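Local coordinates for omega-class glutathione S-transferase (Bombyx mori, PDB 3WD6), which binds glutathione and probably catalyses glutathione transfer and the glutathione-dependent reduction of dehydroascorbate, at residues F133-I136 and L137-D141; E229-A232 and K233-A237; V198-P202 and S203-L207; Q42-I45 and L46-A50; P175-A178 and D179-W183. All coordinates share one frame; numbering follows the deposited sequence.

Contact 1 (F133-I136 and L137-D141); sequences FIKI and LKFSD
Lys138 lies against Ile134, one helical turn earlier. Its CB stands 3.6 Å from Ile134 O, the carbonyl that also accepts the backbone N-H of Lys138, and it sits 3.7 Å above the plane of the Phe139 ring, over its centre. CG comes within 3.9 Å of Ile134 CD1, CD passes the same methyl, and CE is 3.8 Å from Ile134 CD1, the extended chain crossing the isoleucine at a slant. Ile134 can offer this methyl because its CG1 branch is anti to the backbone N (chi1 -175°). An alanine in place of Lys138 would keep the carbon above the Phe139 ring but would probably leave Ile134 CD1 without its methylene neighbours. Helix 127-138, part of the all-helical domain of the transferase fold, ends here: Phe139 N still donates to Lys135 O at 2.8 Å, yet Phe139 is the first residue with non-helical backbone angles. Lys138 N adds a weak bond to that same oxygen. One residue back, Leu137 CD2 meets Phe133 CZ at 3.8 Å, the two side chains running alongside each other. Leu137 also packs on His235 and Tyr238, while the Phe133 ring meets that of Trp185.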
loop_
_atom_site.group_PDB
_atom_site.type_symbol
_atom_site.label_atom_id
_atom_site.label_comp_id
_atom_site.label_asym_id
_atom_site.label_seq_id
_atom_site.Cartn_x
_atom_site.Cartn_y
_atom_site.Cartn_z
ATOM N N PHE A 133 12.676 -0.261 -3.567
ATOM C CA PHE A 133 12.181 -1.440 -2.846
ATOM C C PHE A 133 12.014 -2.635 -3.786
ATOM O O PHE A 133 12.525 -3.715 -3.517
ATOM C CB PHE A 133 10.886 -1.116 -2.070
ATOM C CG PHE A 133 9.905 -2.281 -1.956
ATOM C CD1 PHE A 133 8.796 -2.369 -2.799
ATOM C CD2 PHE A 133 10.065 -3.267 -0.991
ATOM C CE1 PHE A 133 7.910 -3.386 -2.699
ATOM C CE2 PHE A 133 9.141 -4.301 -0.924
ATOM C CZ PHE A 133 8.069 -4.328 -1.803
ATOM N N ILE A 134 11.328 -2.430 -4.902
ATOM C CA ILE A 134 11.141 -3.498 -5.875
ATOM C C ILE A 134 12.458 -3.957 -6.541
ATOM O O ILE A 134 12.595 -5.131 -6.902
ATOM C CB ILE A 134 10.085 -3.114 -6.938
ATOM C CG1 ILE A 134 9.811 -4.295 -7.875
ATOM C CG2 ILE A 134 10.539 -1.889 -7.731
ATOM C CD1 ILE A 134 9.211 -5.516 -7.192
ATOM N N LYS A 135 13.425 -3.052 -6.690
ATOM C CA LYS A 135 14.734 -3.439 -7.221
ATOM C C LYS A 135 15.499 -4.274 -6.212
ATOM O O LYS A 135 16.051 -5.319 -6.551
ATOM C CB LYS A 135 15.571 -2.220 -7.602
ATOM C CG LYS A 135 15.468 -1.805 -9.062
ATOM C CD LYS A 135 16.222 -0.484 -9.306
ATOM C CE LYS A 135 15.886 0.097 -10.670
ATOM N NZ LYS A 135 14.407 0.051 -10.916
ATOM N N ILE A 136 15.548 -3.810 -4.970
ATOM C CA ILE A 136 16.277 -4.541 -3.938
ATOM C C ILE A 136 15.668 -5.918 -3.751
ATOM O O ILE A 136 16.364 -6.910 -3.524
ATOM C CB ILE A 136 16.235 -3.796 -2.609
ATOM C CG1 ILE A 136 17.112 -2.543 -2.703
ATOM C CG2 ILE A 136 16.667 -4.712 -1.471
ATOM C CD1 ILE A 136 17.330 -1.833 -1.379
ATOM N N LEU A 137 14.351 -5.962 -3.872
ATOM C CA LEU A 137 13.597 -7.188 -3.701
ATOM C C LEU A 137 13.815 -8.213 -4.824
ATOM O O LEU A 137 13.970 -9.395 -4.534
ATOM C CB LEU A 137 12.103 -6.861 -3.565
ATOM C CG LEU A 137 11.210 -7.967 -3.014
ATOM C CD1 LEU A 137 11.627 -8.329 -1.601
ATOM C CD2 LEU A 137 9.746 -7.540 -3.061
ATOM N N LYS A 138 13.839 -7.772 -6.086
ATOM C CA LYS A 138 13.792 -8.702 -7.234
ATOM C C LYS A 138 14.949 -8.611 -8.236
ATOM O O LYS A 138 15.117 -9.508 -9.070
ATOM C CB LYS A 138 12.467 -8.553 -8.014
ATOM C CG LYS A 138 11.204 -8.913 -7.237
ATOM C CD LYS A 138 10.067 -9.273 -8.199
ATOM C CE LYS A 138 8.704 -9.248 -7.504
ATOM N NZ LYS A 138 7.572 -9.547 -8.435
ATOM N N PHE A 139 15.721 -7.526 -8.178
ATOM C CA PHE A 139 16.828 -7.308 -9.117
ATOM C C PHE A 139 18.007 -6.704 -8.367
ATOM O O PHE A 139 18.677 -5.796 -8.865
ATOM C CB PHE A 139 16.392 -6.378 -10.264
ATOM C CG PHE A 139 14.953 -6.581 -10.707
ATOM C CD1 PHE A 139 14.580 -7.701 -11.448
ATOM C CD2 PHE A 139 13.972 -5.649 -10.375
ATOM C CE1 PHE A 139 13.249 -7.886 -11.846
ATOM C CE2 PHE A 139 12.638 -5.824 -10.773
ATOM C CZ PHE A 139 12.278 -6.943 -11.507
ATOM N N SER A 140 18.256 -7.237 -7.173
ATOM C CA SER A 140 19.095 -6.582 -6.166
ATOM C C SER A 140 20.500 -6.258 -6.649
ATOM O O SER A 140 21.114 -5.286 -6.203
ATOM C CB SER A 140 19.164 -7.430 -4.886
ATOM O OG SER A 140 20.007 -6.820 -3.917
ATOM N N ASP A 141 21.009 -7.079 -7.557
ATOM C CA ASP A 141 22.369 -6.904 -8.053
ATOM C C ASP A 141 22.505 -5.613 -8.862
ATOM O O ASP A 141 23.565 -4.980 -8.861
ATOM C CB ASP A 141 22.792 -8.122 -8.887
ATOM C CG ASP A 141 22.719 -9.419 -8.095
ATOM O OD1 ASP A 141 22.785 -9.356 -6.846
ATOM O OD2 ASP A 141 22.588 -10.496 -8.716
#

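Contact 2 (E229-A232 and K233-A237)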
loop_
_atom_site.group_PDB
_atom_site.type_symbol
_atom_site.label_atom_id
_atom_site.label_comp_id
_atom_site.label_asym_id
_atom_site.label_seq_id
_atom_site.Cartn_x
_atom_site.Cartn_y
_atom_site.Cartn_z
ATOM N N GLU A 229 8.598 -10.091 11.149
ATOM C CA GLU A 229 9.292 -11.340 10.880
ATOM C C GLU A 229 8.579 -12.085 9.757
ATOM O O GLU A 229 9.214 -12.762 8.953
ATOM C CB GLU A 229 9.390 -12.216 12.137
ATOM C CG GLU A 229 8.076 -12.855 12.572
ATOM C CD GLU A 229 7.214 -11.917 13.397
ATOM O OE1 GLU A 229 7.475 -10.681 13.383
ATOM O OE2 GLU A 229 6.269 -12.424 14.055
ATOM N N ILE A 230 7.261 -11.948 9.684
ATOM C CA ILE A 230 6.523 -12.556 8.578
ATOM C C ILE A 230 6.841 -11.883 7.250
ATOM O O ILE A 230 6.965 -12.543 6.203
ATOM C CB ILE A 230 5.006 -12.464 8.782
ATOM C CG1 ILE A 230 4.590 -13.189 10.075
ATOM C CG2 ILE A 230 4.283 -12.990 7.535
ATOM C CD1 ILE A 230 4.897 -14.675 10.053
ATOM N N LEU A 231 6.952 -10.556 7.281
ATOM C CA LEU A 231 7.187 -9.811 6.054
ATOM C C LEU A 231 8.589 -10.126 5.526
ATOM O O LEU A 231 8.777 -10.337 4.331
ATOM C CB LEU A 231 6.983 -8.310 6.294
ATOM C CG LEU A 231 7.101 -7.370 5.090
ATOM C CD1 LEU A 231 6.121 -7.742 3.979
ATOM C CD2 LEU A 231 6.907 -5.913 5.524
ATOM N N ALA A 232 9.566 -10.167 6.432
ATOM C CA ALA A 232 10.922 -10.565 6.072
ATOM C C ALA A 232 10.955 -11.977 5.497
ATOM O O ALA A 232 11.649 -12.215 4.509
ATOM C CB ALA A 232 11.859 -10.457 7.269
ATOM N N LYS A 233 10.223 -12.911 6.109
ATOM C CA LYS A 233 10.150 -14.265 5.561
ATOM C C LYS A 233 9.640 -14.192 4.126
ATOM O O LYS A 233 10.270 -14.709 3.190
ATOM C CB LYS A 233 9.225 -15.159 6.383
ATOM C CG LYS A 233 9.698 -16.623 6.456
ATOM C CD LYS A 233 8.540 -17.632 6.577
ATOM C CE LYS A 233 8.423 -18.231 7.980
ATOM N NZ LYS A 233 7.965 -19.657 7.934
ATOM N N PHE A 234 8.502 -13.527 3.950
ATOM C CA PHE A 234 7.913 -13.387 2.628
ATOM C C PHE A 234 8.923 -12.839 1.618
ATOM O O PHE A 234 9.172 -13.454 0.576
ATOM C CB PHE A 234 6.668 -12.500 2.688
ATOM C CG PHE A 234 5.932 -12.417 1.388
ATOM C CD1 PHE A 234 5.084 -13.452 0.990
ATOM C CD2 PHE A 234 6.108 -11.323 0.549
ATOM C CE1 PHE A 234 4.405 -13.395 -0.222
ATOM C CE2 PHE A 234 5.437 -11.254 -0.658
ATOM C CZ PHE A 234 4.575 -12.298 -1.047
ATOM N N HIS A 235 9.495 -11.678 1.919
ATOM C CA HIS A 235 10.500 -11.079 1.044
ATOM C C HIS A 235 11.617 -12.061 0.710
ATOM O O HIS A 235 12.182 -12.013 -0.392
ATOM C CB HIS A 235 11.112 -9.830 1.691
ATOM C CG HIS A 235 10.175 -8.664 1.754
ATOM N ND1 HIS A 235 10.362 -7.613 2.629
ATOM C CD2 HIS A 235 9.055 -8.377 1.048
ATOM C CE1 HIS A 235 9.390 -6.732 2.460
ATOM N NE2 HIS A 235 8.583 -7.169 1.510
ATOM N N GLU A 236 11.938 -12.940 1.666
ATOM C CA GLU A 236 13.031 -13.887 1.484
ATOM C C GLU A 236 12.823 -14.707 0.212
ATOM O O GLU A 236 13.745 -14.840 -0.595
ATOM C CB GLU A 236 13.208 -14.789 2.711
ATOM C CG GLU A 236 14.522 -15.561 2.727
ATOM C CD GLU A 236 15.760 -14.651 2.664
ATOM O OE1 GLU A 236 16.044 -14.075 1.581
ATOM O OE2 GLU A 236 16.456 -14.516 3.701
ATOM N N ALA A 237 11.611 -15.221 0.013
ATOM C CA ALA A 237 11.313 -15.982 -1.197
ATOM C C ALA A 237 11.808 -15.276 -2.452
ATOM O O ALA A 237 12.386 -15.909 -3.329
ATOM C CB ALA A 237 9.826 -16.279 -1.312
#
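Leu231 and His235 form an i to i+4 pair on one turn of helix 228-240, near the C-terminal end of the chain, and the contact combines apolar packing with a carbonyl set over an aromatic ring. The leucine reaches the imidazole with its branched end: CG lies 3.5 Å from His235 CE1, and CD1 is 3.5 Å from His235 NE2. Leu231 CG is anti to its backbone N (chi1 -176°), which carries CG and CD1 to the CE1 and NE2 side of the imidazole, and the two side chains cross at a slant. Leu231 O serves two purposes. It accepts the N-H of His235 at 2.9 Å in an almost straight bond (179°), and it also lies 3.3 Å above the plane of the imidazole, displaced toward the rim. Three more backbone bonds of this type run beside it; the one from Glu236 N to Ala232 O is the most bent, at 137°. On the outer side of the helix, Lys233 CB rests near the carbonyls of Glu229 and Ile230, and the rest of its chain bends away. The Phe234 side chain is about 8 Å from the bound glutathione. Helix 228-240 packs through His235 on helix 127-138 and on Phe192 of the loop after helix 177-189, and through Phe234 it stacks on Tyr37, next to Cys38 on the glutathione side.

Contact 3 (V198-P202 and S203-L207)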
loop_
_atom_site.group_PDB
_atom_site.type_symbol
_atom_site.label_atom_id
_atom_site.label_comp_id
_atom_site.label_asym_id
_atom_site.label_seq_id
_atom_site.Cartn_x
_atom_site.Cartn_y
_atom_site.Cartn_z
ATOM N N VAL A 198 19.236 1.405 2.792
ATOM C CA VAL A 198 17.878 1.798 3.150
ATOM C C VAL A 198 17.806 2.445 4.535
ATOM O O VAL A 198 17.030 3.368 4.745
ATOM C CB VAL A 198 16.928 0.582 3.138
ATOM C CG1 VAL A 198 15.489 1.019 3.433
ATOM C CG2 VAL A 198 17.023 -0.162 1.810
ATOM N N ARG A 199 18.608 1.951 5.475
ATOM C CA ARG A 199 18.547 2.410 6.866
ATOM C C ARG A 199 18.582 3.936 6.923
ATOM O O ARG A 199 19.313 4.578 6.161
ATOM C CB ARG A 199 19.698 1.821 7.697
ATOM C CG ARG A 199 19.422 1.794 9.211
ATOM C CD ARG A 199 20.679 1.465 10.049
ATOM N NE ARG A 199 21.574 2.617 10.194
ATOM C CZ ARG A 199 21.570 3.459 11.232
ATOM N NH1 ARG A 199 20.718 3.285 12.241
ATOM N NH2 ARG A 199 22.422 4.484 11.262
ATOM N N LEU A 200 17.796 4.514 7.823
ATOM C CA LEU A 200 17.701 5.962 7.915
ATOM C C LEU A 200 18.555 6.510 9.048
ATOM O O LEU A 200 18.413 6.099 10.203
ATOM C CB LEU A 200 16.240 6.383 8.103
ATOM C CG LEU A 200 15.289 6.042 6.951
ATOM C CD1 LEU A 200 13.897 6.608 7.209
ATOM C CD2 LEU A 200 15.854 6.566 5.628
ATOM N N GLU A 201 19.446 7.440 8.717
ATOM C CA GLU A 201 20.248 8.119 9.734
ATOM C C GLU A 201 19.306 8.933 10.626
ATOM O O GLU A 201 18.612 9.836 10.151
ATOM C CB GLU A 201 21.309 9.018 9.076
ATOM C CG GLU A 201 22.483 9.409 9.988
ATOM C CD GLU A 201 22.147 10.526 10.992
ATOM O OE1 GLU A 201 21.462 11.507 10.612
ATOM O OE2 GLU A 201 22.580 10.423 12.164
ATOM N N PRO A 202 19.279 8.613 11.924
ATOM C CA PRO A 202 18.278 9.155 12.854
ATOM C C PRO A 202 18.381 10.657 13.122
ATOM O O PRO A 202 17.424 11.223 13.630
ATOM C CB PRO A 202 18.531 8.370 14.152
ATOM C CG PRO A 202 19.369 7.195 13.749
ATOM C CD PRO A 202 20.176 7.648 12.576
ATOM N N SER A 203 19.501 11.303 12.828
ATOM C CA SER A 203 19.514 12.758 12.955
ATOM C C SER A 203 18.810 13.387 11.744
ATOM O O SER A 203 17.822 14.141 11.894
ATOM C CB SER A 203 20.939 13.306 13.134
ATOM O OG SER A 203 21.707 13.205 11.941
ATOM N N LYS A 204 19.302 13.051 10.550
ATOM C CA LYS A 204 18.707 13.522 9.301
ATOM C C LYS A 204 17.193 13.235 9.206
ATOM O O LYS A 204 16.404 14.094 8.794
ATOM C CB LYS A 204 19.436 12.898 8.109
ATOM C CG LYS A 204 19.227 13.649 6.791
ATOM C CD LYS A 204 20.231 13.192 5.724
ATOM C CE LYS A 204 20.225 14.152 4.532
ATOM N NZ LYS A 204 21.007 13.631 3.366
ATOM N N TYR A 205 16.777 12.044 9.617
ATOM C CA TYR A 205 15.407 11.646 9.368
ATOM C C TYR A 205 14.564 11.487 10.626
ATOM O O TYR A 205 13.557 10.765 10.627
ATOM C CB TYR A 205 15.371 10.397 8.471
ATOM C CG TYR A 205 15.906 10.687 7.082
ATOM C CD1 TYR A 205 15.158 11.426 6.170
ATOM C CD2 TYR A 205 17.169 10.251 6.691
ATOM C CE1 TYR A 205 15.640 11.697 4.894
ATOM C CE2 TYR A 205 17.662 10.525 5.417
ATOM C CZ TYR A 205 16.893 11.247 4.523
ATOM O OH TYR A 205 17.371 11.524 3.259
ATOM N N SER A 206 14.942 12.189 11.686
ATOM C CA SER A 206 14.230 12.031 12.943
ATOM C C SER A 206 12.747 12.406 12.821
ATOM O O SER A 206 11.893 11.792 13.451
ATOM C CB SER A 206 14.905 12.816 14.075
ATOM O OG SER A 206 14.451 14.154 14.109
ATOM N N LEU A 207 12.431 13.408 12.014
ATOM C CA LEU A 207 11.039 13.804 11.883
ATOM C C LEU A 207 10.261 12.716 11.143
ATOM O O LEU A 207 9.135 12.373 11.523
ATOM C CB LEU A 207 10.911 15.135 11.145
ATOM C CG LEU A 207 9.452 15.594 11.020
ATOM C CD1 LEU A 207 8.864 15.883 12.403
ATOM C CD2 LEU A 207 9.327 16.807 10.101
#
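Leu200 and Tyr205 make up the firm, buried part of this contact, while the acidic end of Glu201 and the serine beside it lie on the solvent side. Leu200 CD2 approaches over one face of the Tyr205 ring, 4.1 Å from CD2 of that ring, and the two side chains cross at about a right angle. From the opposite face comes the neighbouring Lys204, whose CG is 3.8 Å above the ring plane, so the ring is sandwiched between two aliphatic groups. Behind it, Tyr205 N donates to Glu201 O at 2.9 Å. This bond closes the turn from Glu201 to Tyr205; a type I turn from Ser203 to Ser206 overlaps it, and Tyr205 takes the N-cap position of the helix that follows. The exposed side is less well defined. A bend at chi2 (-78°) folds the Glu201 carboxylate back over the turn, toward Ser203 N and Lys204 N, but the group is modelled too close to Ser203 OG, so its position is doubtful, and with it the weak bond from Ser203 N to OE2. The stretch joins helix 177-189 to helix 206-216 and lies along helix 145-165. Tyr205 OH hydrogen-bonds to Asp156 and Lys204 O to Gln159 on that helix, while Leu200 fits between Tyr151 and Leu155 of the same helix and Leu189 of helix 177-189.

Contact 4 (Q42-I45 and L46-A50). With EDO (1,2-ethanediol), chain H.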
loop_
_atom_site.group_PDB
_atom_site.type_symbol
_atom_site.label_atom_id
_atom_site.label_comp_id
_atom_site.label_asym_id
_atom_site.label_seq_id
_atom_site.Cartn_x
_atom_site.Cartn_y
_atom_site.Cartn_z
ATOM N N GLN A 42 -2.751 -2.477 -0.785
ATOM C CA GLN A 42 -2.832 -1.960 0.593
ATOM C C GLN A 42 -3.447 -0.547 0.651
ATOM O O GLN A 42 -4.168 -0.201 1.600
ATOM C CB GLN A 42 -1.467 -1.969 1.287
ATOM C CG GLN A 42 -1.548 -1.628 2.772
ATOM C CD GLN A 42 -0.189 -1.668 3.465
ATOM O OE1 GLN A 42 0.847 -1.914 2.815
ATOM N NE2 GLN A 42 -0.180 -1.412 4.789
ATOM N N ARG A 43 -3.158 0.262 -0.367
ATOM C CA ARG A 43 -3.772 1.582 -0.496
ATOM C C ARG A 43 -5.283 1.501 -0.392
ATOM O O ARG A 43 -5.915 2.330 0.283
ATOM C CB ARG A 43 -3.397 2.216 -1.839
ATOM C CG ARG A 43 -1.989 2.698 -1.905
ATOM C CD ARG A 43 -1.638 3.015 -3.316
ATOM N NE ARG A 43 -0.481 3.898 -3.399
ATOM C CZ ARG A 43 0.053 4.311 -4.539
ATOM N NH1 ARG A 43 -0.464 3.892 -5.703
ATOM N NH2 ARG A 43 1.093 5.147 -4.508
ATOM N N THR A 44 -5.867 0.511 -1.067
ATOM C CA THR A 44 -7.318 0.382 -1.095
ATOM C C THR A 44 -7.840 -0.046 0.284
ATOM O O THR A 44 -8.823 0.510 0.783
ATOM C CB THR A 44 -7.758 -0.591 -2.206
ATOM O OG1 THR A 44 -7.288 -0.111 -3.481
ATOM C CG2 THR A 44 -9.279 -0.731 -2.227
ATOM N N ILE A 45 -7.181 -1.030 0.905
ATOM C CA ILE A 45 -7.494 -1.444 2.291
ATOM C C ILE A 45 -7.433 -0.279 3.294
ATOM O O ILE A 45 -8.351 -0.092 4.109
ATOM C CB ILE A 45 -6.490 -2.512 2.793
ATOM C CG1 ILE A 45 -6.363 -3.672 1.790
ATOM C CG2 ILE A 45 -6.860 -2.984 4.184
ATOM C CD1 ILE A 45 -7.665 -4.418 1.567
ATOM N N LEU A 46 -6.343 0.486 3.256
ATOM C CA LEU A 46 -6.180 1.603 4.182
ATOM C C LEU A 46 -7.356 2.554 4.044
ATOM O O LEU A 46 -7.989 2.923 5.031
ATOM C CB LEU A 46 -4.872 2.370 3.909
ATOM C CG LEU A 46 -3.584 1.584 4.169
ATOM C CD1 LEU A 46 -2.382 2.395 3.746
ATOM C CD2 LEU A 46 -3.485 1.155 5.654
ATOM N N ALA A 47 -7.642 2.940 2.804
ATOM C CA ALA A 47 -8.717 3.872 2.545
ATOM C C ALA A 47 -10.017 3.315 3.113
ATOM O O ALA A 47 -10.715 3.992 3.897
ATOM C CB ALA A 47 -8.832 4.161 1.035
ATOM N N LEU A 48 -10.342 2.080 2.739
ATOM C CA LEU A 48 -11.574 1.455 3.227
ATOM C C LEU A 48 -11.604 1.396 4.758
ATOM O O LEU A 48 -12.650 1.674 5.377
ATOM C CB LEU A 48 -11.749 0.061 2.641
ATOM C CG LEU A 48 -11.998 -0.009 1.137
ATOM C CD1 LEU A 48 -11.780 -1.428 0.669
ATOM C CD2 LEU A 48 -13.401 0.434 0.803
ATOM N N ASN A 49 -10.471 1.038 5.373
ATOM C CA ASN A 49 -10.406 1.027 6.839
ATOM C C ASN A 49 -10.661 2.397 7.443
ATOM O O ASN A 49 -11.502 2.550 8.326
ATOM C CB ASN A 49 -9.055 0.513 7.336
ATOM C CG ASN A 49 -8.856 -0.974 7.075
ATOM O OD1 ASN A 49 -9.742 -1.654 6.534
ATOM N ND2 ASN A 49 -7.681 -1.487 7.453
ATOM N N ALA A 50 -9.920 3.396 6.976
ATOM C CA ALA A 50 -9.994 4.721 7.576
ATOM C C ALA A 50 -11.418 5.293 7.482
ATOM O O ALA A 50 -11.902 5.979 8.417
ATOM C CB ALA A 50 -8.978 5.658 6.922
HETATM C C1 EDO H . -13.307 -1.101 8.469
HETATM O O1 EDO H . -13.703 -0.586 7.174
HETATM C C2 EDO H . -12.905 -2.580 8.371
HETATM O O2 EDO H . -11.857 -2.905 9.304
#
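Leu46 and Gln42 open a regular run of backbone bonds: Leu46 N reaches Gln42 O at 2.8 Å, Leu48 N reaches Thr44 O at 2.9 Å, and Asn49 N reaches Ile45 O at 2.7 Å, all close to straight. Apolar contacts follow the same spacing. Gln42 CG meets Leu46 CG at 4.1 Å, the chains crossing at a slant, and Thr44 CG2 lies beside Leu48 CD1 at 3.9 Å with both side chains pointing the same way. The methyl of Thr44 takes this place because CG2 is the branch anti to its backbone N, which leaves OG1 (chi1 -59°) to bond Thr95. This is helix 39-51, the crossover of a beta-alpha-beta unit between the parallel strands 31-34 and 56-60 of the thioredoxin-like domain. Polar ends are tied to partners beyond the helix. Ile45 CG2 runs alongside the Asn49 amide, 3.7 Å from ND2, and that amide is fixed by bonds of OD1 to Tyr55 and ND2 to Ala220. The Gln42 amide is gripped at both atoms, by Glu187 and Arg188 of helix 177-189. Arg43 donates through NE to Met181 O and through NH1 to Ser92, a residue that binds glutathione; its own side chain comes within about 4 Å of that ligand. At the far end, a 1,2-ethanediol, probably from the crystallisation liquor, puts O1 3.1 Å from Leu48 O.

Contact 5 (P175-A178 and D179-W183)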
loop_
_atom_site.group_PDB
_atom_site.type_symbol
_atom_site.label_atom_id
_atom_site.label_comp_id
_atom_site.label_asym_id
_atom_site.label_seq_id
_atom_site.Cartn_x
_atom_site.Cartn_y
_atom_site.Cartn_z
ATOM N N PRO A 175 -4.305 10.971 9.520
ATOM C CA PRO A 175 -3.715 10.672 8.202
ATOM C C PRO A 175 -4.768 10.790 7.097
ATOM O O PRO A 175 -5.941 10.462 7.307
ATOM C CB PRO A 175 -3.284 9.196 8.313
ATOM C CG PRO A 175 -3.512 8.789 9.759
ATOM C CD PRO A 175 -4.538 9.752 10.316
ATOM N N GLY A 176 -4.352 11.259 5.929
ATOM C CA GLY A 176 -5.247 11.372 4.802
ATOM C C GLY A 176 -4.682 10.666 3.580
ATOM O O GLY A 176 -3.897 9.709 3.709
ATOM N N TYR A 177 -5.061 11.151 2.399
ATOM C CA TYR A 177 -4.750 10.476 1.146
ATOM C C TYR A 177 -3.244 10.363 0.964
ATOM O O TYR A 177 -2.722 9.282 0.678
ATOM C CB TYR A 177 -5.363 11.276 0.011
ATOM C CG TYR A 177 -5.042 10.828 -1.390
ATOM C CD1 TYR A 177 -3.883 11.264 -2.035
ATOM C CD2 TYR A 177 -5.929 10.030 -2.105
ATOM C CE1 TYR A 177 -3.610 10.904 -3.356
ATOM C CE2 TYR A 177 -5.666 9.660 -3.427
ATOM C CZ TYR A 177 -4.506 10.102 -4.049
ATOM O OH TYR A 177 -4.233 9.723 -5.363
ATOM N N ALA A 178 -2.563 11.493 1.136
ATOM C CA ALA A 178 -1.123 11.562 0.962
ATOM C C ALA A 178 -0.450 10.569 1.919
ATOM O O ALA A 178 0.408 9.769 1.510
ATOM C CB ALA A 178 -0.637 12.981 1.209
ATOM N N ASP A 179 -0.854 10.600 3.185
ATOM C CA ASP A 179 -0.298 9.664 4.145
ATOM C C ASP A 179 -0.586 8.223 3.743
ATOM O O ASP A 179 0.333 7.418 3.607
ATOM C CB ASP A 179 -0.847 9.925 5.541
ATOM C CG ASP A 179 -0.628 11.357 5.995
ATOM O OD1 ASP A 179 0.519 11.692 6.408
ATOM O OD2 ASP A 179 -1.620 12.139 5.952
ATOM N N TYR A 180 -1.857 7.896 3.552
ATOM C CA TYR A 180 -2.227 6.507 3.296
ATOM C C TYR A 180 -1.648 5.980 1.996
ATOM O O TYR A 180 -1.310 4.791 1.909
ATOM C CB TYR A 180 -3.743 6.322 3.287
ATOM C CG TYR A 180 -4.363 6.370 4.670
ATOM C CD1 TYR A 180 -3.772 5.692 5.749
ATOM C CD2 TYR A 180 -5.521 7.115 4.911
ATOM C CE1 TYR A 180 -4.331 5.741 7.028
ATOM C CE2 TYR A 180 -6.085 7.175 6.183
ATOM C CZ TYR A 180 -5.488 6.481 7.241
ATOM O OH TYR A 180 -6.060 6.516 8.495
ATOM N N MET A 181 -1.539 6.844 0.984
ATOM C CA MET A 181 -1.168 6.365 -0.356
ATOM C C MET A 181 0.344 6.104 -0.474
ATOM O O MET A 181 0.794 5.390 -1.384
ATOM C CB MET A 181 -1.665 7.308 -1.465
ATOM C CG MET A 181 -3.184 7.386 -1.588
ATOM S SD MET A 181 -3.970 5.778 -1.857
ATOM C CE MET A 181 -4.458 5.334 -0.181
ATOM N N ILE A 182 1.121 6.654 0.456
ATOM C CA ILE A 182 2.543 6.356 0.466
ATOM C C ILE A 182 2.878 5.365 1.582
ATOM O O ILE A 182 3.940 4.722 1.567
ATOM C CB ILE A 182 3.416 7.645 0.578
ATOM C CG1 ILE A 182 3.370 8.246 1.985
ATOM C CG2 ILE A 182 2.976 8.684 -0.461
ATOM C CD1 ILE A 182 4.074 9.627 2.088
ATOM N N TRP A 183 1.966 5.224 2.544
ATOM C CA TRP A 183 2.254 4.420 3.730
ATOM C C TRP A 183 2.844 3.010 3.462
ATOM O O TRP A 183 3.758 2.571 4.162
ATOM C CB TRP A 183 1.018 4.291 4.643
ATOM C CG TRP A 183 1.300 3.259 5.680
ATOM C CD1 TRP A 183 0.771 1.997 5.766
ATOM C CD2 TRP A 183 2.260 3.366 6.728
ATOM N NE1 TRP A 183 1.323 1.321 6.838
ATOM C CE2 TRP A 183 2.248 2.139 7.438
ATOM C CE3 TRP A 183 3.116 4.387 7.153
ATOM C CZ2 TRP A 183 3.070 1.907 8.549
ATOM C CZ3 TRP A 183 3.933 4.156 8.259
ATOM C CH2 TRP A 183 3.905 2.919 8.941
#
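Gly176 occupies the N-cap of helix 177-189 without a side chain to cap with, so Asp179 supplies one half of a capping box: Gly176 N donates to Asp179 OD2 at 2.9 Å and 170°. The oxygen is approached on its anti side and also accepts Asp171 N, while OD1 takes Leu170 N and Tyr211 OH, which fixes the buried carboxylate at both oxygens. Spanning the cap, Pro175 before it and Tyr180 within the first turn form a hydrophobic staple, which together with the capping box is a recognised element of this helix in glutathione transferases. Pro175 CB lies over one face of the Tyr180 ring, 4.0 Å from its centroid, in a CH-pi contact offset toward the rim. Tyr180 N bonds to Gly176 O at 2.7 Å, and its hydroxyl goes on to Asp218. A serine in place of Tyr180 would probably leave Pro175 without its aromatic partner, rob Asp218 of a hydrogen bond and open a gap beside Leu46 and Ala50. Met181 N donates to Tyr177 O at 2.7 Å. Chi1 of -66° puts Met181 CG over the Tyr177 ring, 3.6 Å from its centroid; the bend at chi2 (-57°) sets SD at 4.8 Å, a Met-aromatic contact.

How the contacts relate
Contacts 4 and 5 are the buried pair, and they meet at the domain interface, where helix 39-51 packs on helix 177-189 through both polar and apolar groups. Contacts 1 and 2 are partly buried and touch through largely apolar packing between helices 127-138 and 228-240. Contact 3 is the most exposed, yet Val198 reaches Ile136 of contact 1. Contacts 2 and 4 are uninterrupted mid-helix turns, whereas contact 1 ends a helix and contacts 3 and 5 begin one. Of these starts, contact 5 is closed by a fully bonded carboxylate; in contact 3 the carboxylate lies over the turn before the helix, at the surface, and is poorly placed.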